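Local structure of aspartate carbamoyltransferase (Leishmania major, 7K46) at residues I164-D169 / V237-R242; V284-L289 / F308-Y313; M54-F59 / S68-M73. The protein probably catalyses the transfer of a carbamoyl group from carbamoyl phosphate to L-aspartate, an early step of de novo pyrimidine biosynthesis. All coordinates share one frame; numbering follows the deposited sequence.

Contact 1: I164-D169 / V237-R242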
# COMPACT_ATOMS: atom_id res chain seq x y z
N ILE A 164 -31.07 -4.53 24.67
CA ILE A 164 -30.51 -4.24 23.35
C ILE A 164 -31.47 -4.77 22.29
O ILE A 164 -32.01 -5.87 22.44
CB ILE A 164 -29.10 -4.84 23.17
CG1 ILE A 164 -28.57 -4.61 21.75
CG2 ILE A 164 -29.09 -6.32 23.52
CD1 ILE A 164 -27.09 -4.95 21.59
N ALA A 165 -31.68 -3.98 21.24
CA ALA A 165 -32.46 -4.42 20.09
C ALA A 165 -31.51 -4.72 18.94
O ALA A 165 -30.66 -3.88 18.60
CB ALA A 165 -33.48 -3.36 19.66
N LEU A 166 -31.60 -5.92 18.38
CA LEU A 166 -30.88 -6.30 17.17
C LEU A 166 -31.88 -6.18 16.03
O LEU A 166 -32.94 -6.81 16.07
CB LEU A 166 -30.30 -7.71 17.27
CG LEU A 166 -29.47 -7.99 18.52
CD1 LEU A 166 -29.10 -9.47 18.64
CD2 LEU A 166 -28.19 -7.12 18.59
N ILE A 167 -31.58 -5.33 15.05
CA ILE A 167 -32.57 -4.86 14.09
C ILE A 167 -32.05 -5.13 12.69
O ILE A 167 -30.99 -4.61 12.32
CB ILE A 167 -32.85 -3.36 14.26
CG1 ILE A 167 -33.28 -3.04 15.69
CG2 ILE A 167 -33.88 -2.87 13.21
CD1 ILE A 167 -33.09 -1.58 16.05
N GLY A 168 -32.80 -5.89 11.90
CA GLY A 168 -32.45 -6.07 10.49
C GLY A 168 -32.91 -7.42 9.98
O GLY A 168 -33.89 -7.98 10.46
N ASP A 169 -32.19 -7.91 8.96
CA ASP A 169 -32.38 -9.27 8.46
C ASP A 169 -31.68 -10.21 9.43
O ASP A 169 -30.49 -10.52 9.29
CB ASP A 169 -31.81 -9.40 7.04
CG ASP A 169 -32.05 -10.78 6.43
OD1 ASP A 169 -32.30 -11.75 7.17
OD2 ASP A 169 -32.00 -10.88 5.18
N VAL A 237 -29.54 0.05 23.97
CA VAL A 237 -28.82 -0.02 22.70
C VAL A 237 -29.82 -0.37 21.60
O VAL A 237 -30.56 -1.36 21.73
CB VAL A 237 -27.68 -1.07 22.73
CG1 VAL A 237 -26.97 -1.15 21.36
CG2 VAL A 237 -26.68 -0.74 23.84
N LEU A 238 -29.85 0.43 20.54
CA LEU A 238 -30.48 0.07 19.28
C LEU A 238 -29.36 -0.26 18.30
O LEU A 238 -28.63 0.63 17.88
CB LEU A 238 -31.35 1.20 18.73
CG LEU A 238 -32.51 1.66 19.61
CD1 LEU A 238 -33.26 2.81 18.92
CD2 LEU A 238 -33.44 0.47 19.88
N TYR A 239 -29.23 -1.54 17.95
CA TYR A 239 -28.15 -2.01 17.08
C TYR A 239 -28.78 -2.33 15.72
O TYR A 239 -29.45 -3.35 15.56
CB TYR A 239 -27.44 -3.22 17.70
CG TYR A 239 -26.18 -3.69 16.97
CD1 TYR A 239 -26.26 -4.51 15.85
CD2 TYR A 239 -24.92 -3.33 17.42
CE1 TYR A 239 -25.12 -4.95 15.18
CE2 TYR A 239 -23.76 -3.76 16.76
CZ TYR A 239 -23.87 -4.57 15.65
OH TYR A 239 -22.74 -5.00 15.01
N ALA A 240 -28.56 -1.45 14.75
CA ALA A 240 -29.15 -1.56 13.43
C ALA A 240 -28.18 -2.21 12.45
O ALA A 240 -26.96 -2.10 12.57
CB ALA A 240 -29.56 -0.18 12.91
N THR A 241 -28.75 -2.89 11.45
CA THR A 241 -27.96 -3.50 10.39
C THR A 241 -28.66 -3.26 9.06
O THR A 241 -29.85 -2.93 9.00
CB THR A 241 -27.75 -5.02 10.59
OG1 THR A 241 -29.02 -5.68 10.61
CG2 THR A 241 -27.00 -5.30 11.90
N ARG A 242 -27.90 -3.47 7.99
CA ARG A 242 -28.35 -3.20 6.63
C ARG A 242 -29.18 -4.35 6.07
O ARG A 242 -28.76 -5.51 6.14
CB ARG A 242 -27.11 -2.97 5.75
CG ARG A 242 -27.35 -2.14 4.52
CD ARG A 242 -26.11 -2.14 3.63
NE ARG A 242 -26.07 -3.32 2.79
CZ ARG A 242 -25.64 -3.33 1.54
NH1 ARG A 242 -25.18 -2.23 0.96
NH2 ARG A 242 -25.68 -4.46 0.84
O HOH W 1 -29.71 -6.79 8.24
O HOH W 2 -28.60 -8.68 10.56

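Contact 2: V284-L289 / F308-Y313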
# COMPACT_ATOMS: atom_id res chain seq x y z
N VAL A 284 -27.50 4.38 23.27
CA VAL A 284 -26.77 4.60 22.03
C VAL A 284 -27.43 3.86 20.88
O VAL A 284 -28.05 2.80 21.05
CB VAL A 284 -25.28 4.20 22.13
CG1 VAL A 284 -24.53 5.12 23.08
CG2 VAL A 284 -25.14 2.73 22.53
N VAL A 285 -27.27 4.44 19.69
CA VAL A 285 -27.57 3.79 18.42
C VAL A 285 -26.25 3.33 17.83
O VAL A 285 -25.29 4.11 17.75
CB VAL A 285 -28.30 4.76 17.47
CG1 VAL A 285 -28.45 4.14 16.09
CG2 VAL A 285 -29.66 5.17 18.05
N MET A 286 -26.19 2.07 17.41
CA MET A 286 -25.00 1.50 16.82
C MET A 286 -25.35 0.84 15.50
O MET A 286 -26.51 0.54 15.21
CB MET A 286 -24.35 0.48 17.78
CG MET A 286 -23.85 1.11 19.10
SD MET A 286 -23.36 -0.12 20.33
CE MET A 286 -22.10 -1.06 19.44
N HIS A 287 -24.32 0.61 14.69
CA HIS A 287 -24.47 0.03 13.36
C HIS A 287 -23.07 -0.36 12.91
O HIS A 287 -22.17 0.48 12.97
CB HIS A 287 -25.10 1.05 12.40
CG HIS A 287 -25.54 0.48 11.08
ND1 HIS A 287 -24.73 -0.33 10.31
CD2 HIS A 287 -26.69 0.63 10.39
CE1 HIS A 287 -25.37 -0.66 9.20
NE2 HIS A 287 -26.56 -0.09 9.23
N PRO A 288 -22.84 -1.61 12.50
CA PRO A 288 -21.48 -2.01 12.12
C PRO A 288 -20.97 -1.31 10.87
O PRO A 288 -19.74 -1.21 10.69
CB PRO A 288 -21.60 -3.53 11.91
CG PRO A 288 -23.07 -3.74 11.55
CD PRO A 288 -23.81 -2.72 12.39
N LEU A 289 -21.88 -0.82 10.00
CA LEU A 289 -21.65 -0.07 8.77
C LEU A 289 -21.12 -0.99 7.67
O LEU A 289 -20.49 -2.01 7.98
CB LEU A 289 -20.70 1.12 9.02
CG LEU A 289 -21.27 2.19 9.95
CD1 LEU A 289 -20.28 3.34 10.16
CD2 LEU A 289 -22.60 2.74 9.42
N PHE A 308 -20.34 6.23 14.60
CA PHE A 308 -19.04 6.69 14.10
C PHE A 308 -17.94 6.46 15.14
O PHE A 308 -16.86 5.98 14.80
CB PHE A 308 -19.12 8.17 13.70
CG PHE A 308 -20.19 8.46 12.69
CD1 PHE A 308 -20.26 7.74 11.50
CD2 PHE A 308 -21.13 9.47 12.92
CE1 PHE A 308 -21.25 8.00 10.55
CE2 PHE A 308 -22.11 9.74 11.98
CZ PHE A 308 -22.18 9.00 10.80
N ARG A 309 -18.21 6.80 16.40
CA ARG A 309 -17.26 6.48 17.47
C ARG A 309 -16.98 4.99 17.55
O ARG A 309 -15.86 4.57 17.90
CB ARG A 309 -17.79 7.00 18.81
CG ARG A 309 -17.90 8.53 18.89
CD ARG A 309 -18.23 9.01 20.32
NE ARG A 309 -19.53 8.57 20.80
CZ ARG A 309 -20.68 9.18 20.52
NH1 ARG A 309 -20.72 10.24 19.72
NH2 ARG A 309 -21.81 8.73 21.05
N GLN A 310 -17.99 4.17 17.24
CA GLN A 310 -17.84 2.71 17.20
C GLN A 310 -16.62 2.29 16.37
O GLN A 310 -15.89 1.36 16.75
CB GLN A 310 -19.15 2.13 16.63
CG GLN A 310 -19.30 0.62 16.59
CD GLN A 310 -20.71 0.22 16.14
OE1 GLN A 310 -21.61 1.06 16.06
NE2 GLN A 310 -20.91 -1.08 15.89
N MET A 311 -16.39 2.96 15.24
CA MET A 311 -15.23 2.63 14.41
C MET A 311 -13.92 2.96 15.10
O MET A 311 -12.92 2.25 14.91
CB MET A 311 -15.30 3.36 13.07
CG MET A 311 -16.35 2.78 12.13
SD MET A 311 -16.35 3.60 10.53
CE MET A 311 -17.24 5.11 10.90
N ARG A 312 -13.89 4.03 15.90
CA ARG A 312 -12.67 4.37 16.62
C ARG A 312 -12.43 3.39 17.77
O ARG A 312 -11.29 3.01 18.04
CB ARG A 312 -12.75 5.81 17.12
CG ARG A 312 -11.47 6.30 17.80
CD ARG A 312 -11.29 7.80 17.63
NE ARG A 312 -10.08 8.33 18.26
CZ ARG A 312 -8.93 8.50 17.62
NH1 ARG A 312 -8.76 8.07 16.38
NH2 ARG A 312 -7.92 9.11 18.25
N TYR A 313 -13.50 2.95 18.44
CA TYR A 313 -13.33 1.83 19.36
C TYR A 313 -12.78 0.60 18.64
O TYR A 313 -11.99 -0.14 19.22
CB TYR A 313 -14.65 1.50 20.06
CG TYR A 313 -15.11 2.59 21.00
CD1 TYR A 313 -14.32 2.97 22.08
CD2 TYR A 313 -16.32 3.24 20.80
CE1 TYR A 313 -14.73 3.99 22.95
CE2 TYR A 313 -16.75 4.25 21.66
CZ TYR A 313 -15.94 4.62 22.73
OH TYR A 313 -16.37 5.62 23.58

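Contact 3: M54-F59 / S68-M73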
# COMPACT_ATOMS: atom_id res chain seq x y z
N MET A 54 2.86 -7.13 9.53
CA MET A 54 1.53 -7.66 9.27
C MET A 54 1.33 -7.76 7.76
O MET A 54 1.65 -6.81 7.04
CB MET A 54 0.45 -6.73 9.86
CG MET A 54 -0.97 -6.96 9.29
SD MET A 54 -2.15 -5.68 9.81
CE MET A 54 -2.40 -6.15 11.53
N THR A 55 0.80 -8.89 7.29
CA THR A 55 0.30 -8.96 5.92
C THR A 55 -1.20 -9.22 5.93
O THR A 55 -1.63 -10.30 6.38
CB THR A 55 1.00 -10.04 5.08
OG1 THR A 55 2.40 -9.78 5.03
CG2 THR A 55 0.45 -10.01 3.65
N PRO A 56 -2.02 -8.31 5.41
CA PRO A 56 -3.43 -8.64 5.17
C PRO A 56 -3.60 -9.36 3.84
O PRO A 56 -2.94 -9.04 2.84
CB PRO A 56 -4.11 -7.26 5.13
CG PRO A 56 -3.01 -6.24 5.48
CD PRO A 56 -1.72 -6.91 5.10
N LEU A 57 -4.49 -10.34 3.84
CA LEU A 57 -4.82 -11.12 2.65
C LEU A 57 -6.33 -11.08 2.53
O LEU A 57 -7.03 -11.83 3.21
CB LEU A 57 -4.28 -12.55 2.75
CG LEU A 57 -4.30 -13.37 1.46
CD1 LEU A 57 -3.30 -12.82 0.44
CD2 LEU A 57 -4.03 -14.85 1.76
N PHE A 58 -6.84 -10.17 1.69
CA PHE A 58 -8.27 -9.88 1.62
C PHE A 58 -8.80 -10.34 0.27
O PHE A 58 -8.47 -9.75 -0.77
CB PHE A 58 -8.54 -8.39 1.86
CG PHE A 58 -8.67 -8.02 3.32
CD1 PHE A 58 -7.70 -8.39 4.24
CD2 PHE A 58 -9.77 -7.29 3.76
CE1 PHE A 58 -7.82 -8.05 5.59
CE2 PHE A 58 -9.91 -6.95 5.11
CZ PHE A 58 -8.93 -7.32 6.02
N PHE A 59 -9.59 -11.40 0.28
CA PHE A 59 -10.20 -11.93 -0.93
C PHE A 59 -11.51 -11.24 -1.27
O PHE A 59 -12.02 -11.42 -2.38
CB PHE A 59 -10.42 -13.44 -0.80
CG PHE A 59 -9.15 -14.24 -0.84
CD1 PHE A 59 -8.37 -14.39 0.30
CD2 PHE A 59 -8.73 -14.85 -2.02
CE1 PHE A 59 -7.20 -15.12 0.26
CE2 PHE A 59 -7.55 -15.58 -2.05
CZ PHE A 59 -6.79 -15.72 -0.91
N SER A 68 -8.58 -0.38 9.38
CA SER A 68 -8.50 -0.40 10.84
C SER A 68 -7.37 -1.31 11.33
O SER A 68 -6.59 -0.93 12.21
CB SER A 68 -9.85 -0.84 11.42
OG SER A 68 -9.88 -0.69 12.83
N PHE A 69 -7.28 -2.53 10.78
CA PHE A 69 -6.17 -3.42 11.13
C PHE A 69 -4.82 -2.78 10.79
O PHE A 69 -3.87 -2.86 11.58
CB PHE A 69 -6.29 -4.76 10.39
CG PHE A 69 -7.12 -5.79 11.12
CD1 PHE A 69 -6.59 -6.46 12.22
CD2 PHE A 69 -8.40 -6.08 10.70
CE1 PHE A 69 -7.35 -7.42 12.91
CE2 PHE A 69 -9.17 -7.04 11.38
CZ PHE A 69 -8.64 -7.70 12.48
N CYS A 70 -4.71 -2.17 9.61
CA CYS A 70 -3.45 -1.56 9.21
C CYS A 70 -3.10 -0.38 10.11
O CYS A 70 -1.94 -0.23 10.53
CB CYS A 70 -3.51 -1.10 7.76
SG CYS A 70 -3.65 -2.53 6.64
N ALA A 71 -4.08 0.47 10.41
CA ALA A 71 -3.81 1.62 11.28
C ALA A 71 -3.44 1.16 12.68
O ALA A 71 -2.54 1.74 13.32
CB ALA A 71 -5.02 2.54 11.32
N ALA A 72 -4.14 0.15 13.20
CA ALA A 72 -3.81 -0.41 14.51
C ALA A 72 -2.36 -0.89 14.55
O ALA A 72 -1.63 -0.60 15.51
CB ALA A 72 -4.76 -1.56 14.85
N MET A 73 -1.95 -1.64 13.52
CA MET A 73 -0.57 -2.12 13.47
C MET A 73 0.43 -0.96 13.46
O MET A 73 1.42 -0.97 14.20
CB MET A 73 -0.39 -3.01 12.23
CG MET A 73 0.96 -3.72 12.15
SD MET A 73 1.09 -4.98 13.44
CE MET A 73 2.71 -5.69 13.04

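Contact 1: I164-D169 / V237-R242
Ile164 and Val237 lie side by side on adjacent parallel strands at the middle of the Rossmann-like sheet of the aspartate-binding domain, whose order 3-2-1-4-5 places the first strand beside the fourth. The strand axes run nearly parallel, 4.7 Å apart. From CB outward, Ile164 follows Val237: CB lies next to both Val237 O and CB, CG1 comes 3.8 Å from Val237 CB, and the tip CD1 settles 3.8 Å from Val237 CG1. Both residues hold their CG1 anti to the backbone N (chi1 176° and 178°), which accounts for the shared direction. Leu166 CD2 meets Tyr239 CB further along the same face, where helix 174-186 covers both residues; the Tyr239 hydroxyl goes on to Asp148. Ala165 and Leu238 touch on the other face. Backbone bonds fix the register: Ala165 N to Val237 O, Tyr239 N to Ala165 O (2.8 Å), and Ile167 N to Tyr239 O. Past the strand ends, Thr241 OG1 donates to Ile167 O (2.8 Å), approaching at a C=O...donor angle of 128°, while Thr241 N adds a weak bond to the same oxygen. Gly168 CA passes 3.5 Å from Thr241 OG1. Two waters donate to that hydroxyl oxygen; one also accepts from Asp169 N and donates to Arg242 O, and the second donates to Asp169 O at 2.9 Å.

Contact 2: V284-L289 / F308-Y313
Gln310 lays its carboxamide beneath the terminal methyl of Met286, whose CE stands almost directly over the amide plane, 3.8 Å from Gln310 CD. The two side chains cross at about a right angle. Gln310 reaches there as an extended chain, with CG anti to the backbone N (chi1 -175°), whereas Met286 folds back over it through a bend at chi3. Gln310 OE1 accepts the amide of His287: the N to OE1 distance is 3.1 Å, the N-H...O angle 166°, and the donor lies in the carbonyl plane on a lone pair. From the opposite side of the amide plane, His287 O approaches Gln310 CD at 3.5 Å without a hydrogen bond. Gln310 NE2 is bound by Asp148, so both ends of the amide are held and its flip is fixed. Within the loop, Leu289 N donates to His287 ND1 (2.9 Å), tilted 16° from the ring plane, and Glu294 binds His287 NE2. A second, apolar meeting is made by Leu289 CD1 and Met311 CE at 3.6 Å. In relatives this His-Pro-Leu loop borders the active site. The contact thus sits where strand 284-286, at the edge of the sheet beside strand 237-240, faces the N-terminal part of helix 309-326; helix 142-156 packs against Gln310, Arg64 of helix 63-74 touches Leu289 and Met311, and Thr102 of the second subunit packs on Met311.

Contact 3: M54-F59 / S68-M73
Phe69 O takes the helical bond from Met73 N (3.0 Å) and has the end of Met54 beside it as well. Met54 CE lies 3.6 Å from Phe69 O, and the sulfur Met54 SD is nearly as close. Met54 belongs to strand 53-58 and Phe69 to helix 63-74, the first two elements of a beta-alpha-beta unit in the carbamoyl phosphate-binding domain. The segment axes are antiparallel, at 180°, with a closest approach of 9.8 Å, a gap bridged by side chains. Met54 sends CG anti to its backbone N (chi1 162°) and then bends at chi3, which brings CE alongside the helix, 3.8 Å from Met73 CB and at an oblique approach to the Phe69 ring. Met73 runs the other way: bent at chi2, it passes Met54 so that Met73 CG lies 3.8 Å from Met54 CB and the far methyl, Met73 CE, reaches the Met54 backbone N at 3.8 Å. Further along the strand, Pro56 CG rests against Cys70 SG (3.9 Å). Val109 and Val111 of the neighbouring strand 109-113 and Leu322 of helix 309-326 also pack on Met54. No hydrogen bond joins strand to helix, and all five touching residues are buried. The chemistry therefore implies cohesion by dispersion and shape: two flexible thioethers fill the interval, and the nearby carbonyl remains satisfied by its own helix.

From the N terminus, contact 3 closes first, over eight intervening residues, five of them already in helix 63-74 of the carbamoyl phosphate-binding domain. Contact 1 then closes a much longer excursion of 67 residues inside the second domain, and contact 2 a helix-free loop of 18. The three are in series; none nests or crosses. Contacts 1 and 2 share one sheet, since strands 237-240 and 284-286 are neighbours, probably hydrogen-bonded between Ala240 N and Met286 O at 2.9 Å. Contact 3 lies about 27 Å from contact 1, centre to centre. Helix 309-326 connects the halves: its N-terminal part lies in contact 2, and it later packs on Met54 of contact 3.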